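Local coordinates for protein putative endo-1,4-beta-xylanase (Bacteroides thetaiotaomicron VPI-5482, PDB 5MSX) that probably hydrolyses O-glycosidic bonds in plant pectin glycans, consistent with an arabinofuranosidase-type enzyme of glycoside hydrolase family 43 from a gut bacterium, at residues Pro31-Asp36 and Asn285-Val290; Asn101-Ile106 and Val118-Glu123; Ile210-Tyr215 and Gly299-Val304. All blocks are in the same frame, centred on the assembly; numbering follows the deposited sequence.

All three contacts fall in the GH43 beta-propeller, each in a different setting. Interaction 1 joins the first and fifth blades and includes Asp36, the predicted proton acceptor, whose side chain lies about 6 Å from a bound calcium ion. Interaction 2 is a strand pair within the second blade, about 25 Å from interaction 1 between centres and away from the annotated sites. Interaction 3 packs a fourth-blade strand against the chain that follows the fifth blade; its Leu214 side chain is about 11 Å from that of Glu200, the predicted proton donor. Interactions 1 and 3 approach to about 7 Å between nearest atoms, whereas 2 and 3 stay about 17 Å apart between nearest atoms.

Interaction 1 of 3, residues Pro31-Asp36 and Asn285-Val290; sequences PDMIAD and NRQTYV. With EDO (1,2-ethanediol), chain U; EDO (1,2-ethanediol), chain B.
Met33 to Ala35 pass over Arg286 to Thr288 in a buried junction between the first and last blades of the five-bladed beta-propeller typical of GH43 enzymes. The touching parts run 74° apart, so this is a crossing between sheets and not a strand pair. Ile34 N and Arg286 O, though 3.2 Å apart, meet at too poor an angle for a hydrogen bond. Gln287 NE2 donates to Asp32 O at 3.1 Å with an N-H...O angle of 161°; the acceptor lies close to the amide plane, whereas the donor stands above the carbonyl plane. The other end of this amide, OE1, is held by Arg281, and NE2 has a second acceptor in Asn363 O. Thr288 OG1 approaches Ile34 O to 3.0 Å, although its proton has another acceptor within reach. A water accepting from Thr288 N and donating to Asp32 O bridges the backbones. Just outside, Leu29 forms a backbone hydrogen bond with Thr288, consistent with the N-terminal chain meeting the last blade to close the ring.

Toward Asn285 the contact is van der Waals packing on the thioether: Met33 SD sits 3.7 Å from Asn285 CB. Arg286 bends at its third torsion (chi3 -66°), which lays one guanidinium face over the Ala35 methyl, with CB 3.5 Å from CZ. Its NE forms a salt bridge with Asp53, while NH2 donates to ethanediol O2 at 2.9 Å, holding the flat group from two sides of its rim. That oxygen in turn donates to OD2 of Asp36, the predicted proton acceptor, in a bond modelled as doubtfully short; Thr51 OG1 also bonds OD2. Asp36 OD1 stands 4.2 Å from Arg286 NH1, well out of the guanidinium plane, and no N-H points at it.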
loop_
_atom_site.group_PDB
_atom_site.type_symbol
_atom_site.label_atom_id
_atom_site.label_comp_id
_atom_site.label_asym_id
_atom_site.label_seq_id
_atom_site.Cartn_x
_atom_site.Cartn_y
_atom_site.Cartn_z
ATOM N N PRO C 31 -8.220 -29.891 -17.496
ATOM C CA PRO C 31 -9.258 -30.538 -18.354
ATOM C C PRO C 31 -10.236 -29.516 -18.913
ATOM O O PRO C 31 -11.411 -29.491 -18.579
ATOM C CB PRO C 31 -9.935 -31.535 -17.408
ATOM C CG PRO C 31 -9.726 -30.967 -16.052
ATOM C CD PRO C 31 -8.423 -30.207 -16.069
ATOM N N ASP C 32 -9.701 -28.642 -19.736
ATOM C CA ASP C 32 -10.464 -27.665 -20.436
ATOM C C ASP C 32 -9.513 -27.121 -21.503
ATOM O O ASP C 32 -8.332 -27.481 -21.545
ATOM C CB ASP C 32 -10.947 -26.557 -19.469
ATOM C CG ASP C 32 -12.138 -25.750 -20.007
ATOM O OD1 ASP C 32 -12.593 -26.013 -21.145
ATOM O OD2 ASP C 32 -12.584 -24.801 -19.313
ATOM N N MET C 33 -10.043 -26.291 -22.372
ATOM C CA MET C 33 -9.253 -25.532 -23.298
ATOM C C MET C 33 -8.916 -24.194 -22.650
ATOM O O MET C 33 -9.806 -23.371 -22.412
ATOM C CB MET C 33 -10.020 -25.386 -24.619
ATOM C CG MET C 33 -10.122 -26.741 -25.317
ATOM S SD MET C 33 -10.960 -26.686 -26.890
ATOM C CE MET C 33 -10.608 -28.318 -27.546
ATOM N N ILE C 34 -7.635 -24.044 -22.288
ATOM C CA ILE C 34 -7.121 -22.840 -21.691
ATOM C C ILE C 34 -5.821 -22.423 -22.379
ATOM O O ILE C 34 -5.086 -23.274 -22.921
ATOM C CB ILE C 34 -6.922 -22.972 -20.166
ATOM C CG1 ILE C 34 -5.867 -24.031 -19.802
ATOM C CG2 ILE C 34 -8.258 -23.270 -19.484
ATOM C CD1 ILE C 34 -5.217 -23.769 -18.457
ATOM N N ALA C 35 -5.584 -21.120 -22.366
ATOM C CA ALA C 35 -4.408 -20.515 -22.932
ATOM C C ALA C 35 -3.933 -19.340 -22.061
ATOM O O ALA C 35 -4.643 -18.881 -21.159
ATOM C CB ALA C 35 -4.723 -20.023 -24.332
ATOM N N ASP C 36 -2.740 -18.852 -22.362
ATOM C CA ASP C 36 -2.216 -17.631 -21.784
ATOM C C ASP C 36 -2.140 -17.763 -20.243
ATOM O O ASP C 36 -2.451 -16.814 -19.518
ATOM C CB ASP C 36 -3.080 -16.399 -22.154
ATOM C CG ASP C 36 -3.496 -16.339 -23.646
ATOM O OD1 ASP C 36 -2.697 -16.682 -24.544
ATOM O OD2 ASP C 36 -4.628 -15.867 -23.892
ATOM N N ASN C 285 -8.951 -23.057 -29.609
ATOM C CA ASN C 285 -9.189 -24.382 -29.081
ATOM C C ASN C 285 -7.811 -24.930 -28.678
ATOM O O ASN C 285 -7.349 -25.932 -29.184
ATOM C CB ASN C 285 -9.861 -25.275 -30.131
ATOM C CG ASN C 285 -11.178 -24.707 -30.609
ATOM O OD1 ASN C 285 -12.086 -24.528 -29.835
ATOM N ND2 ASN C 285 -11.253 -24.375 -31.870
ATOM N N ARG C 286 -7.175 -24.224 -27.759
ATOM C CA ARG C 286 -5.829 -24.536 -27.309
ATOM C C ARG C 286 -5.910 -25.215 -25.953
ATOM O O ARG C 286 -6.876 -25.053 -25.218
ATOM C CB ARG C 286 -5.008 -23.245 -27.232
ATOM C CG ARG C 286 -4.921 -22.526 -28.566
ATOM C CD ARG C 286 -4.558 -21.057 -28.445
ATOM N NE ARG C 286 -5.585 -20.259 -27.767
ATOM C CZ ARG C 286 -5.485 -18.940 -27.595
ATOM N NH1 ARG C 286 -4.423 -18.286 -28.041
ATOM N NH2 ARG C 286 -6.439 -18.266 -26.978
ATOM N N GLN C 287 -4.880 -25.974 -25.617
ATOM C CA GLN C 287 -4.683 -26.461 -24.250
ATOM C C GLN C 287 -3.307 -26.055 -23.782
ATOM O O GLN C 287 -2.495 -25.569 -24.590
ATOM C CB GLN C 287 -4.900 -27.966 -24.174
ATOM C CG GLN C 287 -6.354 -28.342 -24.303
ATOM C CD GLN C 287 -6.596 -29.809 -23.981
ATOM O OE1 GLN C 287 -6.217 -30.677 -24.752
ATOM N NE2 GLN C 287 -7.207 -30.089 -22.830
ATOM N N THR C 288 -3.072 -26.226 -22.474
ATOM C CA THR C 288 -1.852 -25.758 -21.790
ATOM C C THR C 288 -1.100 -26.954 -21.250
ATOM O O THR C 288 -1.717 -27.913 -20.760
ATOM C CB THR C 288 -2.137 -24.703 -20.696
ATOM O OG1 THR C 288 -2.556 -23.484 -21.317
ATOM C CG2 THR C 288 -0.874 -24.374 -19.838
ATOM N N TYR C 289 0.224 -26.925 -21.422
ATOM C CA TYR C 289 1.128 -27.993 -21.009
ATOM C C TYR C 289 2.240 -27.403 -20.149
ATOM O O TYR C 289 2.538 -26.205 -20.255
ATOM C CB TYR C 289 1.749 -28.657 -22.253
ATOM C CG TYR C 289 0.681 -29.275 -23.140
ATOM C CD1 TYR C 289 -0.019 -28.497 -24.044
ATOM C CD2 TYR C 289 0.308 -30.595 -22.997
ATOM C CE1 TYR C 289 -1.020 -29.026 -24.822
ATOM C CE2 TYR C 289 -0.696 -31.149 -23.799
ATOM C CZ TYR C 289 -1.364 -30.349 -24.708
ATOM O OH TYR C 289 -2.365 -30.855 -25.538
ATOM N N VAL C 290 2.878 -28.253 -19.353
ATOM C CA VAL C 290 3.965 -27.838 -18.429
ATOM C C VAL C 290 5.174 -28.768 -18.621
ATOM O O VAL C 290 5.025 -30.009 -18.721
ATOM C CB VAL C 290 3.489 -27.822 -16.944
ATOM C CG1 VAL C 290 4.610 -27.393 -15.984
ATOM C CG2 VAL C 290 2.323 -26.857 -16.761
HETATM C C1 EDO U . -5.641 -13.830 -27.763
HETATM O O1 EDO U . -4.209 -13.916 -27.815
HETATM C C2 EDO U . -6.173 -14.549 -26.547
HETATM O O2 EDO U . -5.340 -15.663 -26.271
HETATM C C1 EDO B . -13.326 -22.897 -34.107
HETATM O O1 EDO B . -13.979 -23.626 -33.062
HETATM C C2 EDO B . -13.499 -21.397 -33.896
HETATM O O2 EDO B . -13.679 -21.061 -32.511
HETATM O O HOH W 1 -5.404 -27.401 -20.784
#

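Interaction 2 of 3, residues Asn101-Ile106 and Val118-Glu123; sequences NGKYYI and VADKPE. With EDO (1,2-ethanediol), chain G.
The Tyr104 ring carries Pro122 on one face and polar oxygens around its rim. Pro122 CD lies 3.7 Å from the ring centroid, 18° off the normal, a CH-pi contact displaced toward the rim, while Asp120 O sits at the edge in the ring plane. Phe99 also meets this ring, edge-to-face. Tyr104 OH and O1 of an ethanediol form a 2.7 Å hydrogen bond, and that ethanediol also bonds to Asn43 and to Asp270 of the second subunit. The Tyr105 ring takes Val118 CG2 over one face, 4.1 Å from its centroid, the two side chains lying alongside. These residues belong to the antiparallel sheet of the propeller's second blade: Tyr104 and Ala119 are a hydrogen-bonded pair, Tyr105 and Val118 a non-hydrogen-bonded one, and the two tyrosines therefore project from opposite faces. Tyr104 N donates to Ala119 O at 2.9 Å, nearly straight at 170°, and Ala119 N returns a bond to Tyr104 O at 2.8 Å. Lys103 bends at its second torsion (chi2 -57°) and runs beside Asp120, where NZ forms a salt bridge with OD1 at 3.0 Å, arriving from above the carboxylate plane.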
loop_
_atom_site.group_PDB
_atom_site.type_symbol
_atom_site.label_atom_id
_atom_site.label_comp_id
_atom_site.label_asym_id
_atom_site.label_seq_id
_atom_site.Cartn_x
_atom_site.Cartn_y
_atom_site.Cartn_z
ATOM N N ASN C 101 -0.004 -4.430 -0.363
ATOM C CA ASN C 101 -0.889 -3.598 0.481
ATOM C C ASN C 101 -1.939 -4.423 1.202
ATOM O O ASN C 101 -3.068 -4.007 1.314
ATOM C CB ASN C 101 -1.591 -2.510 -0.369
ATOM C CG ASN C 101 -0.622 -1.702 -1.191
ATOM O OD1 ASN C 101 0.399 -1.241 -0.679
ATOM N ND2 ASN C 101 -0.922 -1.534 -2.479
ATOM N N GLY C 102 -1.577 -5.636 1.607
ATOM C CA GLY C 102 -2.497 -6.534 2.288
ATOM C C GLY C 102 -3.574 -7.140 1.416
ATOM O O GLY C 102 -4.492 -7.725 1.955
ATOM N N LYS C 103 -3.427 -7.031 0.088
ATOM C CA LYS C 103 -4.429 -7.426 -0.920
ATOM C C LYS C 103 -3.795 -8.212 -2.082
ATOM O O LYS C 103 -2.573 -8.242 -2.244
ATOM C CB LYS C 103 -5.059 -6.177 -1.566
ATOM C CG LYS C 103 -5.796 -5.233 -0.645
ATOM C CD LYS C 103 -6.897 -5.946 0.096
ATOM C CE LYS C 103 -7.682 -4.981 0.961
ATOM N NZ LYS C 103 -8.057 -5.636 2.250
ATOM N N TYR C 104 -4.667 -8.747 -2.928
ATOM C CA TYR C 104 -4.291 -9.390 -4.190
ATOM C C TYR C 104 -4.758 -8.537 -5.361
ATOM O O TYR C 104 -5.924 -8.114 -5.408
ATOM C CB TYR C 104 -4.898 -10.783 -4.262
ATOM C CG TYR C 104 -4.269 -11.714 -3.280
ATOM C CD1 TYR C 104 -3.102 -12.392 -3.594
ATOM C CD2 TYR C 104 -4.796 -11.873 -1.969
ATOM C CE1 TYR C 104 -2.484 -13.234 -2.687
ATOM C CE2 TYR C 104 -4.182 -12.740 -1.044
ATOM C CZ TYR C 104 -3.022 -13.408 -1.415
ATOM O OH TYR C 104 -2.378 -14.258 -0.541
ATOM N N TYR C 105 -3.841 -8.260 -6.283
ATOM C CA TYR C 105 -4.125 -7.528 -7.515
ATOM C C TYR C 105 -3.952 -8.462 -8.747
ATOM O O TYR C 105 -3.078 -9.321 -8.758
ATOM C CB TYR C 105 -3.198 -6.337 -7.649
ATOM C CG TYR C 105 -3.339 -5.294 -6.572
ATOM C CD1 TYR C 105 -2.671 -5.431 -5.335
ATOM C CD2 TYR C 105 -4.108 -4.152 -6.784
ATOM C CE1 TYR C 105 -2.787 -4.462 -4.346
ATOM C CE2 TYR C 105 -4.244 -3.179 -5.787
ATOM C CZ TYR C 105 -3.583 -3.340 -4.582
ATOM O OH TYR C 105 -3.715 -2.391 -3.622
ATOM N N ILE C 106 -4.789 -8.275 -9.761
ATOM C CA ILE C 106 -4.685 -9.010 -10.997
ATOM C C ILE C 106 -4.958 -8.055 -12.144
ATOM O O ILE C 106 -5.693 -7.075 -11.982
ATOM C CB ILE C 106 -5.604 -10.254 -10.961
ATOM C CG1 ILE C 106 -5.135 -11.310 -11.976
ATOM C CG2 ILE C 106 -7.071 -9.857 -11.129
ATOM C CD1 ILE C 106 -5.666 -12.691 -11.666
ATOM N N VAL C 118 -8.719 -5.889 -7.896
ATOM C CA VAL C 118 -8.229 -6.115 -6.529
ATOM C C VAL C 118 -9.197 -6.954 -5.740
ATOM O O VAL C 118 -10.389 -6.877 -5.972
ATOM C CB VAL C 118 -7.963 -4.766 -5.797
ATOM C CG1 VAL C 118 -9.245 -3.930 -5.674
ATOM C CG2 VAL C 118 -7.312 -5.000 -4.431
ATOM N N ALA C 119 -8.671 -7.764 -4.831
ATOM C CA ALA C 119 -9.475 -8.645 -3.988
ATOM C C ALA C 119 -8.753 -8.923 -2.673
ATOM O O ALA C 119 -7.564 -8.660 -2.568
ATOM C CB ALA C 119 -9.728 -9.961 -4.710
ATOM N N ASP C 120 -9.472 -9.494 -1.702
ATOM C CA ASP C 120 -8.898 -9.855 -0.393
ATOM C C ASP C 120 -8.257 -11.213 -0.396
ATOM O O ASP C 120 -7.460 -11.501 0.492
ATOM C CB ASP C 120 -9.969 -9.913 0.697
ATOM C CG ASP C 120 -10.536 -8.577 1.028
ATOM O OD1 ASP C 120 -9.832 -7.546 0.860
ATOM O OD2 ASP C 120 -11.704 -8.559 1.478
ATOM N N LYS C 121 -8.650 -12.077 -1.333
ATOM C CA LYS C 121 -8.005 -13.374 -1.484
ATOM C C LYS C 121 -7.933 -13.779 -2.960
ATOM O O LYS C 121 -8.616 -13.175 -3.815
ATOM C CB LYS C 121 -8.719 -14.421 -0.633
ATOM C CG LYS C 121 -10.186 -14.606 -0.922
ATOM C CD LYS C 121 -10.778 -15.544 0.114
ATOM C CE LYS C 121 -12.189 -15.977 -0.252
ATOM N NZ LYS C 121 -13.064 -14.782 -0.414
ATOM N N PRO C 122 -7.077 -14.763 -3.285
ATOM C CA PRO C 122 -6.915 -15.144 -4.707
ATOM C C PRO C 122 -8.171 -15.722 -5.358
ATOM O O PRO C 122 -8.299 -15.672 -6.567
ATOM C CB PRO C 122 -5.755 -16.146 -4.674
ATOM C CG PRO C 122 -5.660 -16.594 -3.242
ATOM C CD PRO C 122 -6.065 -15.412 -2.437
ATOM N N GLU C 123 -9.132 -16.182 -4.557
ATOM C CA GLU C 123 -10.445 -16.647 -5.060
ATOM C C GLU C 123 -11.415 -15.510 -5.427
ATOM O O GLU C 123 -12.481 -15.762 -5.943
ATOM C CB GLU C 123 -11.116 -17.559 -4.026
ATOM C CG GLU C 123 -10.362 -18.856 -3.698
ATOM C CD GLU C 123 -9.195 -18.699 -2.725
ATOM O OE1 GLU C 123 -8.428 -19.681 -2.608
ATOM O OE2 GLU C 123 -9.007 -17.614 -2.115
HETATM C C1 EDO G . 1.032 -13.834 0.299
HETATM O O1 EDO G . 0.253 -14.683 -0.532
HETATM C C2 EDO G . 1.284 -14.636 1.555
HETATM O O2 EDO G . 0.036 -15.118 2.088
#

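Interaction 3 of 3, residues Ile210-Tyr215 and Gly299-Val304; sequences IYYYLY and GTIRPV. With EDO (1,2-ethanediol), chain D.
Strand 210-217 of the fourth blade of the GH43 propeller packs one face against the irregular chain that follows the fifth blade. Ile210, Tyr212 and Leu214 alternate along the strand, so all three project toward segment 299-304, whereas the tyrosines between them do not touch it. The single polar link across the contact is a hydrogen bond from Tyr212 OH to Gly299 O. Its modelled length of 2.5 Å is very short and its exact value is doubtful, but the hydroxyl must be the donor to a carbonyl, and that oxygen lies near the ring plane, at the edge on the CE2 side.

Gly299 adopts a positive phi of 92° and presents a bare CA to Ile210, whose CD1 approaches it to 3.9 Å. Ile210 also uses its other branch, CG2, which rests over one face of the Tyr212 ring, offset toward the rim. Two residues further along, Ile301 reaches toward the strand with CG1 beside its backbone N (chi1 -63°) and its chain extended to CD1. That methyl touches two residues: Tyr212 CD2 at 3.8 Å, obliquely to the ring, and Leu214 CD1 at 4.0 Å. Tyr212 and Ile301 run antiparallel alongside one another, the phenol oxygen near Gly299 and the Ile301 methyl beside CD2.

Phe205 stacks on Tyr212 and Phe295 meets it at about 60°, so the ring is packed by aromatic neighbours too. Tyr227, on the adjacent strand of the same blade, takes a hydrogen bond from Ile301 N through its hydroxyl. A largely apolar seam, closed by one tyrosine-to-backbone bond, thus joins the fourth blade to the chain leaving the fifth in a five-bladed GH43 beta-propeller.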
loop_
_atom_site.group_PDB
_atom_site.type_symbol
_atom_site.label_atom_id
_atom_site.label_comp_id
_atom_site.label_asym_id
_atom_site.label_seq_id
_atom_site.Cartn_x
_atom_site.Cartn_y
_atom_site.Cartn_z
ATOM N N ILE C 210 19.877 -12.353 -11.700
ATOM C CA ILE C 210 19.700 -12.135 -13.124
ATOM C C ILE C 210 18.203 -11.945 -13.428
ATOM O O ILE C 210 17.363 -12.711 -12.969
ATOM C CB ILE C 210 20.283 -13.303 -13.953
ATOM C CG1 ILE C 210 21.742 -13.557 -13.544
ATOM C CG2 ILE C 210 20.174 -13.029 -15.455
ATOM C CD1 ILE C 210 22.422 -14.712 -14.286
ATOM N N TYR C 211 17.913 -10.897 -14.181
ATOM C CA TYR C 211 16.592 -10.569 -14.675
ATOM C C TYR C 211 16.391 -11.201 -16.057
ATOM O O TYR C 211 17.257 -11.081 -16.919
ATOM C CB TYR C 211 16.443 -9.049 -14.781
ATOM C CG TYR C 211 16.564 -8.265 -13.488
ATOM C CD1 TYR C 211 15.548 -8.291 -12.521
ATOM C CD2 TYR C 211 17.658 -7.443 -13.254
ATOM C CE1 TYR C 211 15.647 -7.554 -11.360
ATOM C CE2 TYR C 211 17.771 -6.705 -12.079
ATOM C CZ TYR C 211 16.768 -6.753 -11.148
ATOM O OH TYR C 211 16.862 -5.981 -10.011
ATOM N N TYR C 212 15.264 -11.895 -16.233
ATOM C CA TYR C 212 14.920 -12.634 -17.455
ATOM C C TYR C 212 13.664 -12.060 -18.071
ATOM O O TYR C 212 12.625 -12.014 -17.427
ATOM C CB TYR C 212 14.696 -14.112 -17.135
ATOM C CG TYR C 212 15.938 -14.819 -16.681
ATOM C CD1 TYR C 212 16.297 -14.867 -15.326
ATOM C CD2 TYR C 212 16.785 -15.419 -17.596
ATOM C CE1 TYR C 212 17.449 -15.512 -14.904
ATOM C CE2 TYR C 212 17.955 -16.044 -17.181
ATOM C CZ TYR C 212 18.268 -16.109 -15.832
ATOM O OH TYR C 212 19.452 -16.730 -15.419
ATOM N N TYR C 213 13.772 -11.592 -19.316
ATOM C CA TYR C 213 12.641 -11.108 -20.084
ATOM C C TYR C 213 12.402 -12.043 -21.273
ATOM O O TYR C 213 13.172 -12.057 -22.224
ATOM C CB TYR C 213 12.882 -9.667 -20.593
ATOM C CG TYR C 213 11.737 -9.182 -21.404
ATOM C CD1 TYR C 213 10.550 -8.887 -20.796
ATOM C CD2 TYR C 213 11.818 -9.076 -22.794
ATOM C CE1 TYR C 213 9.447 -8.528 -21.525
ATOM C CE2 TYR C 213 10.718 -8.689 -23.545
ATOM C CZ TYR C 213 9.530 -8.432 -22.910
ATOM O OH TYR C 213 8.407 -8.027 -23.588
ATOM N N LEU C 214 11.315 -12.795 -21.202
ATOM C CA LEU C 214 10.900 -13.729 -22.248
ATOM C C LEU C 214 9.737 -13.104 -22.982
ATOM O O LEU C 214 8.832 -12.559 -22.341
ATOM C CB LEU C 214 10.418 -15.071 -21.630
ATOM C CG LEU C 214 11.444 -16.051 -21.037
ATOM C CD1 LEU C 214 12.294 -15.439 -19.948
ATOM C CD2 LEU C 214 10.694 -17.262 -20.498
ATOM N N TYR C 215 9.741 -13.228 -24.305
ATOM C CA TYR C 215 8.751 -12.591 -25.154
ATOM C C TYR C 215 8.391 -13.531 -26.324
ATOM O O TYR C 215 9.242 -14.277 -26.812
ATOM C CB TYR C 215 9.309 -11.239 -25.628
ATOM C CG TYR C 215 10.571 -11.324 -26.473
ATOM C CD1 TYR C 215 11.822 -11.452 -25.888
ATOM C CD2 TYR C 215 10.504 -11.273 -27.862
ATOM C CE1 TYR C 215 12.966 -11.563 -26.661
ATOM C CE2 TYR C 215 11.654 -11.369 -28.651
ATOM C CZ TYR C 215 12.869 -11.514 -28.055
ATOM O OH TYR C 215 13.990 -11.628 -28.848
ATOM N N GLY C 299 23.810 -18.860 -16.093
ATOM C CA GLY C 299 22.498 -18.234 -16.032
ATOM C C GLY C 299 21.692 -18.310 -17.319
ATOM O O GLY C 299 20.523 -17.932 -17.296
ATOM N N THR C 300 22.267 -18.792 -18.432
ATOM C CA THR C 300 21.471 -18.887 -19.667
ATOM C C THR C 300 20.397 -19.963 -19.502
ATOM O O THR C 300 20.624 -20.943 -18.788
ATOM C CB THR C 300 22.273 -19.213 -20.950
ATOM O OG1 THR C 300 23.116 -20.332 -20.721
ATOM C CG2 THR C 300 23.057 -18.014 -21.427
ATOM N N ILE C 301 19.243 -19.759 -20.143
ATOM C CA ILE C 301 18.135 -20.728 -20.109
ATOM C C ILE C 301 18.394 -21.821 -21.136
ATOM O O ILE C 301 18.727 -21.524 -22.300
ATOM C CB ILE C 301 16.771 -20.060 -20.415
ATOM C CG1 ILE C 301 16.415 -19.025 -19.346
ATOM C CG2 ILE C 301 15.665 -21.099 -20.519
ATOM C CD1 ILE C 301 15.262 -18.111 -19.721
ATOM N N ARG C 302 18.238 -23.078 -20.725
ATOM C CA ARG C 302 18.350 -24.185 -21.677
ATOM C C ARG C 302 17.052 -24.280 -22.472
ATOM O O ARG C 302 15.976 -24.279 -21.864
ATOM C CB ARG C 302 18.629 -25.503 -20.959
ATOM C CG ARG C 302 19.949 -25.498 -20.159
ATOM C CD ARG C 302 20.312 -26.869 -19.562
ATOM N NE ARG C 302 20.254 -27.929 -20.575
ATOM C CZ ARG C 302 21.088 -28.061 -21.593
ATOM N NH1 ARG C 302 22.127 -27.235 -21.759
ATOM N NH2 ARG C 302 20.891 -29.045 -22.458
ATOM N N PRO C 303 17.132 -24.354 -23.819
ATOM C CA PRO C 303 15.878 -24.492 -24.592
ATOM C C PRO C 303 15.029 -25.632 -24.038
ATOM O O PRO C 303 15.559 -26.699 -23.708
ATOM C CB PRO C 303 16.373 -24.772 -26.017
ATOM C CG PRO C 303 17.679 -24.064 -26.086
ATOM C CD PRO C 303 18.295 -24.178 -24.706
ATOM N N VAL C 304 13.730 -25.396 -23.902
ATOM C CA VAL C 304 12.856 -26.320 -23.183
ATOM C C VAL C 304 12.613 -27.586 -23.994
ATOM O O VAL C 304 12.337 -27.507 -25.156
ATOM C CB VAL C 304 11.493 -25.674 -22.845
ATOM C CG1 VAL C 304 10.586 -26.684 -22.136
ATOM C CG2 VAL C 304 11.714 -24.453 -21.961
HETATM C C1 EDO D . 15.332 -27.252 -19.876
HETATM O O1 EDO D . 14.780 -25.952 -20.189
HETATM C C2 EDO D . 14.727 -28.475 -20.541
HETATM O O2 EDO D . 13.291 -28.596 -20.288
#